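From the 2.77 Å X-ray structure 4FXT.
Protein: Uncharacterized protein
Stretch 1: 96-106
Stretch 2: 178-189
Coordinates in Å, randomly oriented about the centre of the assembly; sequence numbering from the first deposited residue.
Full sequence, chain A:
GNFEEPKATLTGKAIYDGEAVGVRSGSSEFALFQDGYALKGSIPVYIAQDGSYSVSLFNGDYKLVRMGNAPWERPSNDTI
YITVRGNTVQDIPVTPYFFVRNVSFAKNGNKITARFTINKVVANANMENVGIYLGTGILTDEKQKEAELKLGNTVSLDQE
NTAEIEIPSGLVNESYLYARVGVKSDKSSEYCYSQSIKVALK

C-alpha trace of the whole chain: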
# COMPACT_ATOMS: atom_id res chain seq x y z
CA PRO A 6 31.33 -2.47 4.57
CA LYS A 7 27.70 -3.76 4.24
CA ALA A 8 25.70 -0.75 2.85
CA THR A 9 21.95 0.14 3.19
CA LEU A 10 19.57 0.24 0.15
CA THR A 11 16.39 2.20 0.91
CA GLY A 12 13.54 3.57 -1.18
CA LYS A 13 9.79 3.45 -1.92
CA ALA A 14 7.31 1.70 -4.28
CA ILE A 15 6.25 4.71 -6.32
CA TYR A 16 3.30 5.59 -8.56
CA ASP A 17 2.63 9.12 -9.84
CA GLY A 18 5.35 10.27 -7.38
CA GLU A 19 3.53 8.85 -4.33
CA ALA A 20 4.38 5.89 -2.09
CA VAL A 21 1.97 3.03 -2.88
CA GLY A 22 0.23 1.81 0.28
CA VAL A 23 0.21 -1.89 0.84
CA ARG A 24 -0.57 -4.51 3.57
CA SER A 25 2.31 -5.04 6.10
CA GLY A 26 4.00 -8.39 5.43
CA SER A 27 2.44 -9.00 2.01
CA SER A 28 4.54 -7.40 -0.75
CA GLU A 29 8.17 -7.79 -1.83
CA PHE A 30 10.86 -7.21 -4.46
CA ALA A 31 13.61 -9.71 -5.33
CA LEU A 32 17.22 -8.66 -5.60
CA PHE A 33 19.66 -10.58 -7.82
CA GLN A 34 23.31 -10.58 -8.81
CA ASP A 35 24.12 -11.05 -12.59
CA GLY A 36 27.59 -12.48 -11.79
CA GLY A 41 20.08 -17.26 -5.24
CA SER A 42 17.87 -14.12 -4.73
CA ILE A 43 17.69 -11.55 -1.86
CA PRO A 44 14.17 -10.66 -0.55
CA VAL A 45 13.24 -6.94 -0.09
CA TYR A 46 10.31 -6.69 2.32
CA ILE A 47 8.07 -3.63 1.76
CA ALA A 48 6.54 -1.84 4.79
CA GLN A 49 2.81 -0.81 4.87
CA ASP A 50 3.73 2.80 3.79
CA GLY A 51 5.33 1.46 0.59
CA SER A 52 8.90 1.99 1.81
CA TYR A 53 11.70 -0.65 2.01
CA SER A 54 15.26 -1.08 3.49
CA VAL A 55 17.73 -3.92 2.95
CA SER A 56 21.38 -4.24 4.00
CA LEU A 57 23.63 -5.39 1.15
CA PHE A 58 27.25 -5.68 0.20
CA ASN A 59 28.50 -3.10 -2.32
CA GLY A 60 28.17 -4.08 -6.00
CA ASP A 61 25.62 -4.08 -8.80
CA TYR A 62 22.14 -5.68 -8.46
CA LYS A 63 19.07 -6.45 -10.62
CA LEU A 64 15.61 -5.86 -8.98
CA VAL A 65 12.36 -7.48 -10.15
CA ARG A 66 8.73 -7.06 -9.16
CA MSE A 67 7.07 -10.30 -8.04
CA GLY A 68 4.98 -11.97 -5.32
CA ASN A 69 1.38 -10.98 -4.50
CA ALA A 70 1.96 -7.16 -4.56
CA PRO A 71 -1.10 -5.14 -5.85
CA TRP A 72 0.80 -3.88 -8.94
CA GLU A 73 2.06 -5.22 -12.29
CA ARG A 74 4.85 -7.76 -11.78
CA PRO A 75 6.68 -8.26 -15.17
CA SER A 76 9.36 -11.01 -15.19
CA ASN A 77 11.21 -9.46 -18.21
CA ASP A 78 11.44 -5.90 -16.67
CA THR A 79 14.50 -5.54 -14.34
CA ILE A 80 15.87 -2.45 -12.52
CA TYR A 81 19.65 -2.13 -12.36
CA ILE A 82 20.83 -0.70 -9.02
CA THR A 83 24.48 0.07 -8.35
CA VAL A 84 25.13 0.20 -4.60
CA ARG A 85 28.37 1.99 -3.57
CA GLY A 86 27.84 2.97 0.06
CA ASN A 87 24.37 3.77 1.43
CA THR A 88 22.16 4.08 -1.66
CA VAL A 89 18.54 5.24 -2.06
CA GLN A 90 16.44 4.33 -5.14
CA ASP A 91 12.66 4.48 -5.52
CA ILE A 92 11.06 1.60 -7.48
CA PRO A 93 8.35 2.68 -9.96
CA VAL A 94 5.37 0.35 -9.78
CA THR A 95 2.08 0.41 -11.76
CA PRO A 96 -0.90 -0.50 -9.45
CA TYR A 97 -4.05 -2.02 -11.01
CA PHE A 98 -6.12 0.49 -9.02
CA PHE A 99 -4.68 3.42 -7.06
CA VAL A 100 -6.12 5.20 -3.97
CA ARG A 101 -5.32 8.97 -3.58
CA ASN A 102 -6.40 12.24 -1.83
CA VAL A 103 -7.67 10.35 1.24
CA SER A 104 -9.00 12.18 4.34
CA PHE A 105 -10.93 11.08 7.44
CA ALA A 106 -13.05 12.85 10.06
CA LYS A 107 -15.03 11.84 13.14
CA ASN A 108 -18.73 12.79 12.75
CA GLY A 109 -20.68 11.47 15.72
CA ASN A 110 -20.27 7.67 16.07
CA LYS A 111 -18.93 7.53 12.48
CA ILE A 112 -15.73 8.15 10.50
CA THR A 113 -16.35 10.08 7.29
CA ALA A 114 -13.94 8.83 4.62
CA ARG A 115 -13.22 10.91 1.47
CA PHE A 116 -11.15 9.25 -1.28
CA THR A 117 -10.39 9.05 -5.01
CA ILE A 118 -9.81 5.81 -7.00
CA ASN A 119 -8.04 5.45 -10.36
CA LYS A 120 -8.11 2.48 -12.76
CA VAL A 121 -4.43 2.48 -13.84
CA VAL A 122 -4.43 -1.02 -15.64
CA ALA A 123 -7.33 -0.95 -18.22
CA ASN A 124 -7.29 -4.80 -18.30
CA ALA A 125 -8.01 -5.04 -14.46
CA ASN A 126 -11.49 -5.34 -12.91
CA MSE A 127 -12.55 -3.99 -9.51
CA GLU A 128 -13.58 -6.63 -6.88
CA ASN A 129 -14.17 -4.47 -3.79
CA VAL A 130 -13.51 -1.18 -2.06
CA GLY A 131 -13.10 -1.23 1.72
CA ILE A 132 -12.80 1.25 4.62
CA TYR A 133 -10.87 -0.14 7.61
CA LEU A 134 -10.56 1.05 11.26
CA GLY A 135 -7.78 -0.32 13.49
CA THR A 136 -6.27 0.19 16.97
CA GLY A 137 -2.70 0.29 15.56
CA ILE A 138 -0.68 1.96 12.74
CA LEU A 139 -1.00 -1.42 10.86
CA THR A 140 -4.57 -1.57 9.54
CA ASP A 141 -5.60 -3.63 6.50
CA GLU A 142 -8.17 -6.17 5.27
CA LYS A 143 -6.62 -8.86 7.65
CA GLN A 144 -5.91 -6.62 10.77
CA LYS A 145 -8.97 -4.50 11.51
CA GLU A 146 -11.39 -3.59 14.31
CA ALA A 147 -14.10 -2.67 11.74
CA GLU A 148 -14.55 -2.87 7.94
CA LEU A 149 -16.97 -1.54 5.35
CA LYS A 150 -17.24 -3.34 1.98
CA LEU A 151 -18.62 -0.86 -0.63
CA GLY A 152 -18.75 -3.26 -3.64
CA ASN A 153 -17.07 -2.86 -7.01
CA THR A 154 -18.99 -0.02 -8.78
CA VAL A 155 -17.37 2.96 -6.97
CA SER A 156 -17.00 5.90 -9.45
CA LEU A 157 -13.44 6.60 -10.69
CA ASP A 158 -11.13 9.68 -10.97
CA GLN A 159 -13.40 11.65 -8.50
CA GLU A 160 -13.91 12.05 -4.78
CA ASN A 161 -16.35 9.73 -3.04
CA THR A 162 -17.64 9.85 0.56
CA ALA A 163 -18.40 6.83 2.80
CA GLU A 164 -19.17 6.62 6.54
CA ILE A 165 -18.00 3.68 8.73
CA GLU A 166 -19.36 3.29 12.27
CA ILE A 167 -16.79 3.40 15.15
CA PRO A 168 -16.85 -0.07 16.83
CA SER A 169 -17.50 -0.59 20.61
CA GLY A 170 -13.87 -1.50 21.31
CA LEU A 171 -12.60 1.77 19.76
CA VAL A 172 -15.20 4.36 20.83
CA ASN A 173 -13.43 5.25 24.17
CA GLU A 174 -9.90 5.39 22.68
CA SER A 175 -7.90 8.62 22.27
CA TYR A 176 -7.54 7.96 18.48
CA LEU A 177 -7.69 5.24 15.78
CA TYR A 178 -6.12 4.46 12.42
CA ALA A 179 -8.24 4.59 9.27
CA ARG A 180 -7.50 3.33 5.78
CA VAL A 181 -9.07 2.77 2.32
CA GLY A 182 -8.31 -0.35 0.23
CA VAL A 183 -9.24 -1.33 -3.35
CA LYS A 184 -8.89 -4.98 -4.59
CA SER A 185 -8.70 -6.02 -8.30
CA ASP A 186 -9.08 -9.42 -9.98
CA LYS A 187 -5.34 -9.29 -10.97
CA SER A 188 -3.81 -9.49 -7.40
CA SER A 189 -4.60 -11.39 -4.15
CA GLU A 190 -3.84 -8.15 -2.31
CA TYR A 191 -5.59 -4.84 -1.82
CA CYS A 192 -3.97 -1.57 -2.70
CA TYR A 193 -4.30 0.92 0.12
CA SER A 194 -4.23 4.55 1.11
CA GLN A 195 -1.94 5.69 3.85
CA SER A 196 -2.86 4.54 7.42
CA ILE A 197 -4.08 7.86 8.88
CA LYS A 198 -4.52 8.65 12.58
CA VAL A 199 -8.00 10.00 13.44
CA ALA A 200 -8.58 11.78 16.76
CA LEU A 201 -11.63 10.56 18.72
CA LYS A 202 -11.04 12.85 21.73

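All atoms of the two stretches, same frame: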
# COMPACT_ATOMS: atom_id res chain seq x y z
N PRO A 96 0.23 0.19 -10.09
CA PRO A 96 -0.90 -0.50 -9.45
C PRO A 96 -2.05 -0.75 -10.43
O PRO A 96 -2.15 -0.06 -11.46
CB PRO A 96 -1.34 0.46 -8.33
CG PRO A 96 -0.40 1.59 -8.34
CD PRO A 96 0.36 1.58 -9.60
N TYR A 97 -2.92 -1.74 -10.13
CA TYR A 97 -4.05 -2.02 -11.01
C TYR A 97 -5.07 -0.90 -10.80
O TYR A 97 -5.52 -0.25 -11.76
CB TYR A 97 -4.62 -3.41 -10.75
CG TYR A 97 -3.58 -4.49 -11.00
CD1 TYR A 97 -3.23 -4.87 -12.29
CD2 TYR A 97 -2.97 -5.16 -9.93
CE1 TYR A 97 -2.26 -5.84 -12.52
CE2 TYR A 97 -2.01 -6.15 -10.15
CZ TYR A 97 -1.66 -6.49 -11.45
OH TYR A 97 -0.75 -7.48 -11.73
N PHE A 98 -5.32 -0.60 -9.54
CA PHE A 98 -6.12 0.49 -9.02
C PHE A 98 -5.31 1.25 -8.00
O PHE A 98 -4.53 0.63 -7.25
CB PHE A 98 -7.44 -0.04 -8.43
CG PHE A 98 -8.43 -0.58 -9.43
CD1 PHE A 98 -8.39 -1.91 -9.82
CD2 PHE A 98 -9.42 0.23 -9.95
CE1 PHE A 98 -9.31 -2.42 -10.73
CE2 PHE A 98 -10.36 -0.28 -10.84
CZ PHE A 98 -10.29 -1.60 -11.24
N PHE A 99 -5.44 2.59 -7.99
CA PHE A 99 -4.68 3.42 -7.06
C PHE A 99 -5.62 4.28 -6.21
O PHE A 99 -6.63 4.78 -6.73
CB PHE A 99 -3.67 4.29 -7.83
CG PHE A 99 -2.81 5.21 -6.99
CD1 PHE A 99 -1.83 4.70 -6.13
CD2 PHE A 99 -2.92 6.58 -7.11
CE1 PHE A 99 -1.03 5.55 -5.35
CE2 PHE A 99 -2.10 7.43 -6.36
CZ PHE A 99 -1.16 6.91 -5.49
N VAL A 100 -5.32 4.39 -4.90
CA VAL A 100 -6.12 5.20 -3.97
C VAL A 100 -5.37 6.50 -3.66
O VAL A 100 -4.25 6.41 -3.13
CB VAL A 100 -6.50 4.45 -2.66
CG1 VAL A 100 -7.59 5.22 -1.90
CG2 VAL A 100 -7.00 3.04 -2.95
N ARG A 101 -5.95 7.67 -3.97
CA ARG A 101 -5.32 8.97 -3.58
C ARG A 101 -6.31 9.97 -2.92
O ARG A 101 -7.54 9.76 -2.88
CB ARG A 101 -4.68 9.70 -4.78
CG ARG A 101 -5.67 10.39 -5.73
CD ARG A 101 -4.93 11.01 -6.88
NE ARG A 101 -4.37 10.00 -7.78
CZ ARG A 101 -3.26 10.16 -8.49
NH1 ARG A 101 -2.52 11.26 -8.35
NH2 ARG A 101 -2.85 9.20 -9.31
N ASN A 102 -5.74 11.07 -2.43
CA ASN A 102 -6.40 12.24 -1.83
C ASN A 102 -7.42 11.77 -0.78
O ASN A 102 -8.62 12.09 -0.83
CB ASN A 102 -7.04 13.07 -2.94
CG ASN A 102 -6.10 13.37 -4.12
OD1 ASN A 102 -4.87 13.14 -4.10
ND2 ASN A 102 -6.67 13.79 -5.25
N VAL A 103 -6.91 11.01 0.18
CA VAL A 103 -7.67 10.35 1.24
C VAL A 103 -7.63 11.18 2.52
O VAL A 103 -6.57 11.59 2.96
CB VAL A 103 -7.10 8.93 1.46
CG1 VAL A 103 -7.85 8.22 2.57
CG2 VAL A 103 -7.18 8.12 0.17
N SER A 104 -8.80 11.43 3.11
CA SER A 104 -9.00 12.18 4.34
C SER A 104 -10.09 11.55 5.17
O SER A 104 -11.01 10.94 4.62
CB SER A 104 -9.33 13.64 4.04
OG SER A 104 -10.46 13.73 3.19
N PHE A 105 -9.97 11.65 6.50
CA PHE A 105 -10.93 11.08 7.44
C PHE A 105 -11.30 12.09 8.51
O PHE A 105 -10.49 12.96 8.87
CB PHE A 105 -10.37 9.83 8.11
CG PHE A 105 -9.92 8.73 7.18
CD1 PHE A 105 -10.83 7.81 6.68
CD2 PHE A 105 -8.59 8.60 6.83
CE1 PHE A 105 -10.40 6.78 5.82
CE2 PHE A 105 -8.17 7.58 5.96
CZ PHE A 105 -9.07 6.67 5.47
N ALA A 106 -12.55 11.98 9.02
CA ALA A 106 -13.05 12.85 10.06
C ALA A 106 -14.07 12.15 10.92
O ALA A 106 -14.88 11.39 10.42
CB ALA A 106 -13.67 14.09 9.45
N TYR A 178 -6.73 4.38 13.73
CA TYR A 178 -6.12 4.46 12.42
C TYR A 178 -7.15 4.03 11.41
O TYR A 178 -7.90 3.08 11.65
CB TYR A 178 -4.84 3.62 12.35
CG TYR A 178 -3.76 4.16 13.26
CD1 TYR A 178 -3.68 3.76 14.60
CD2 TYR A 178 -2.81 5.07 12.80
CE1 TYR A 178 -2.68 4.24 15.44
CE2 TYR A 178 -1.80 5.55 13.62
CZ TYR A 178 -1.75 5.15 14.95
OH TYR A 178 -0.80 5.68 15.78
N ALA A 179 -7.26 4.81 10.32
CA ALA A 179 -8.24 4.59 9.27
C ALA A 179 -7.55 4.42 7.96
O ALA A 179 -6.48 5.01 7.76
CB ALA A 179 -9.22 5.74 9.20
N ARG A 180 -8.14 3.62 7.06
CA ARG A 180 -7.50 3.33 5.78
C ARG A 180 -8.50 2.86 4.72
O ARG A 180 -9.49 2.21 5.06
CB ARG A 180 -6.44 2.23 6.01
CG ARG A 180 -5.26 2.32 5.12
CD ARG A 180 -4.25 1.28 5.50
NE ARG A 180 -3.06 1.39 4.65
CZ ARG A 180 -2.16 0.43 4.50
NH1 ARG A 180 -2.33 -0.74 5.11
NH2 ARG A 180 -1.12 0.61 3.70
N VAL A 181 -8.22 3.15 3.45
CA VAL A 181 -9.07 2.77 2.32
C VAL A 181 -8.29 1.79 1.45
O VAL A 181 -7.12 2.06 1.16
CB VAL A 181 -9.57 4.01 1.50
CG1 VAL A 181 -10.50 3.59 0.38
CG2 VAL A 181 -10.26 5.04 2.38
N GLY A 182 -8.93 0.68 1.06
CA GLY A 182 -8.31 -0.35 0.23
C GLY A 182 -9.13 -0.68 -0.99
O GLY A 182 -10.35 -0.75 -0.89
N VAL A 183 -8.51 -0.90 -2.14
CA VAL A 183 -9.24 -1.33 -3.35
C VAL A 183 -8.58 -2.62 -3.85
O VAL A 183 -7.36 -2.65 -4.01
CB VAL A 183 -9.38 -0.25 -4.48
CG1 VAL A 183 -8.03 0.34 -4.86
CG2 VAL A 183 -10.07 -0.80 -5.72
N LYS A 184 -9.39 -3.70 -4.07
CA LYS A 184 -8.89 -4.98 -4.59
C LYS A 184 -9.36 -5.23 -6.02
O LYS A 184 -10.54 -5.03 -6.33
CB LYS A 184 -9.33 -6.15 -3.72
CG LYS A 184 -8.57 -7.40 -4.13
CD LYS A 184 -8.99 -8.63 -3.43
CE LYS A 184 -8.18 -9.79 -3.92
NZ LYS A 184 -8.38 -10.04 -5.35
N SER A 185 -8.43 -5.66 -6.89
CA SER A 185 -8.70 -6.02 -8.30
C SER A 185 -8.68 -7.52 -8.46
O SER A 185 -8.28 -8.23 -7.54
CB SER A 185 -7.67 -5.40 -9.24
OG SER A 185 -6.40 -6.00 -9.09
N ASP A 186 -9.06 -8.01 -9.64
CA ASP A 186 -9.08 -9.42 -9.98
C ASP A 186 -7.69 -9.89 -10.42
O ASP A 186 -7.53 -11.09 -10.74
CB ASP A 186 -10.11 -9.70 -11.10
CG ASP A 186 -9.86 -9.06 -12.47
OD1 ASP A 186 -9.13 -8.04 -12.53
OD2 ASP A 186 -10.44 -9.54 -13.47
N LYS A 187 -6.68 -8.97 -10.45
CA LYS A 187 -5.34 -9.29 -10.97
C LYS A 187 -4.29 -9.50 -9.83
O LYS A 187 -3.16 -9.90 -10.11
CB LYS A 187 -4.85 -8.19 -11.94
CG LYS A 187 -5.76 -7.92 -13.15
CD LYS A 187 -6.06 -9.15 -14.04
CE LYS A 187 -7.09 -8.85 -15.09
NZ LYS A 187 -7.59 -10.10 -15.71
N SER A 188 -4.67 -9.29 -8.58
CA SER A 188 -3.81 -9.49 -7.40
C SER A 188 -4.63 -10.01 -6.23
O SER A 188 -5.79 -9.64 -6.08
CB SER A 188 -3.11 -8.19 -7.01
OG SER A 188 -2.28 -8.40 -5.87
N SER A 189 -3.99 -10.83 -5.36
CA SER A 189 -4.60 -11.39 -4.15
C SER A 189 -4.60 -10.35 -3.01
O SER A 189 -5.21 -10.56 -1.95
CB SER A 189 -3.85 -12.66 -3.73
OG SER A 189 -2.46 -12.42 -3.61

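Stretch 2 enters already in a strand, which continues through Ser-185 before the chain passes into a loop, whereas stretch 1 turns a corner at Asn-102, which separates the strand segment around Phe-98 to Arg-101 from the one leading to Ala-106. Both segments run roughly against the long strand: the first lies at 168° to it, close to antiparallel, and the second at 139°. Their axes approach it to 7.3 Å and 8.1 Å, respectively. No hydrogen bond joins the two stretches, so they are not paired as neighbouring strands of a sheet; at these separations the space between the backbones is filled by side chains. The register is correspondingly wide, with the CA atoms of Phe-98 and Val-183 6.7 Å apart and those of Phe-105 and Ala-179 7.3 Å apart. Together the stretches bury 588 Å².

Alternation along the long strand sets the pattern. Ala-179, Val-181, Val-183 and Ser-185 direct their CA-to-CB bonds toward stretch 1, while Arg-180 and Lys-184 point away and Gly-182 has no side chain. From stretch 1, Phe-98 and Val-100 answer before the corner, and Val-103 and Phe-105 after it.

The centre of the contact is aliphatic. Val-100 reaches two valines, with CG2 3.5 Å from Val-183 CG1 and CG1 4.0 Å from Val-181 CG1. Val-183 CG1 also lies 3.6 Å from Phe-98 CB, and Val-103 CG1 lies 4.0 Å from Val-181 CG2. Val-181 is thus touched from both sides of the corner, and these apolar contacts bury Phe-98, Val-100, Val-181 and Val-183, and need no directional bonds; Val-103 keeps some exposure.

Aromatic rings pack toward the two ends. Ala-179 CB sits 3.5 Å from the centroid of the Phe-105 ring and only 5° off its normal, a CH-pi contact in which the methyl group lies over the ring face. The same ring places CZ 3.7 Å from Val-181 CG2. Phe-98 instead presents its ring edge to Ser-185, with CD1 3.6 Å from Ser-185 CB.

Beyond the strand, Lys-187 lays CB over a face of Tyr-97, 3.6 Å from the ring centroid. The start of the side chain packs on the ring; the rest leads away, and NZ forms a long salt bridge with Asp-186 OD2 at 3.7 Å. Ser-185 OG accepts a hydrogen bond from Lys-187 N at 3.3 Å, linking the strand end to the loop, and also lies 3.6 Å from Tyr-97 CB. The Tyr-97 hydroxyl is hydrogen-bonded elsewhere in the structure.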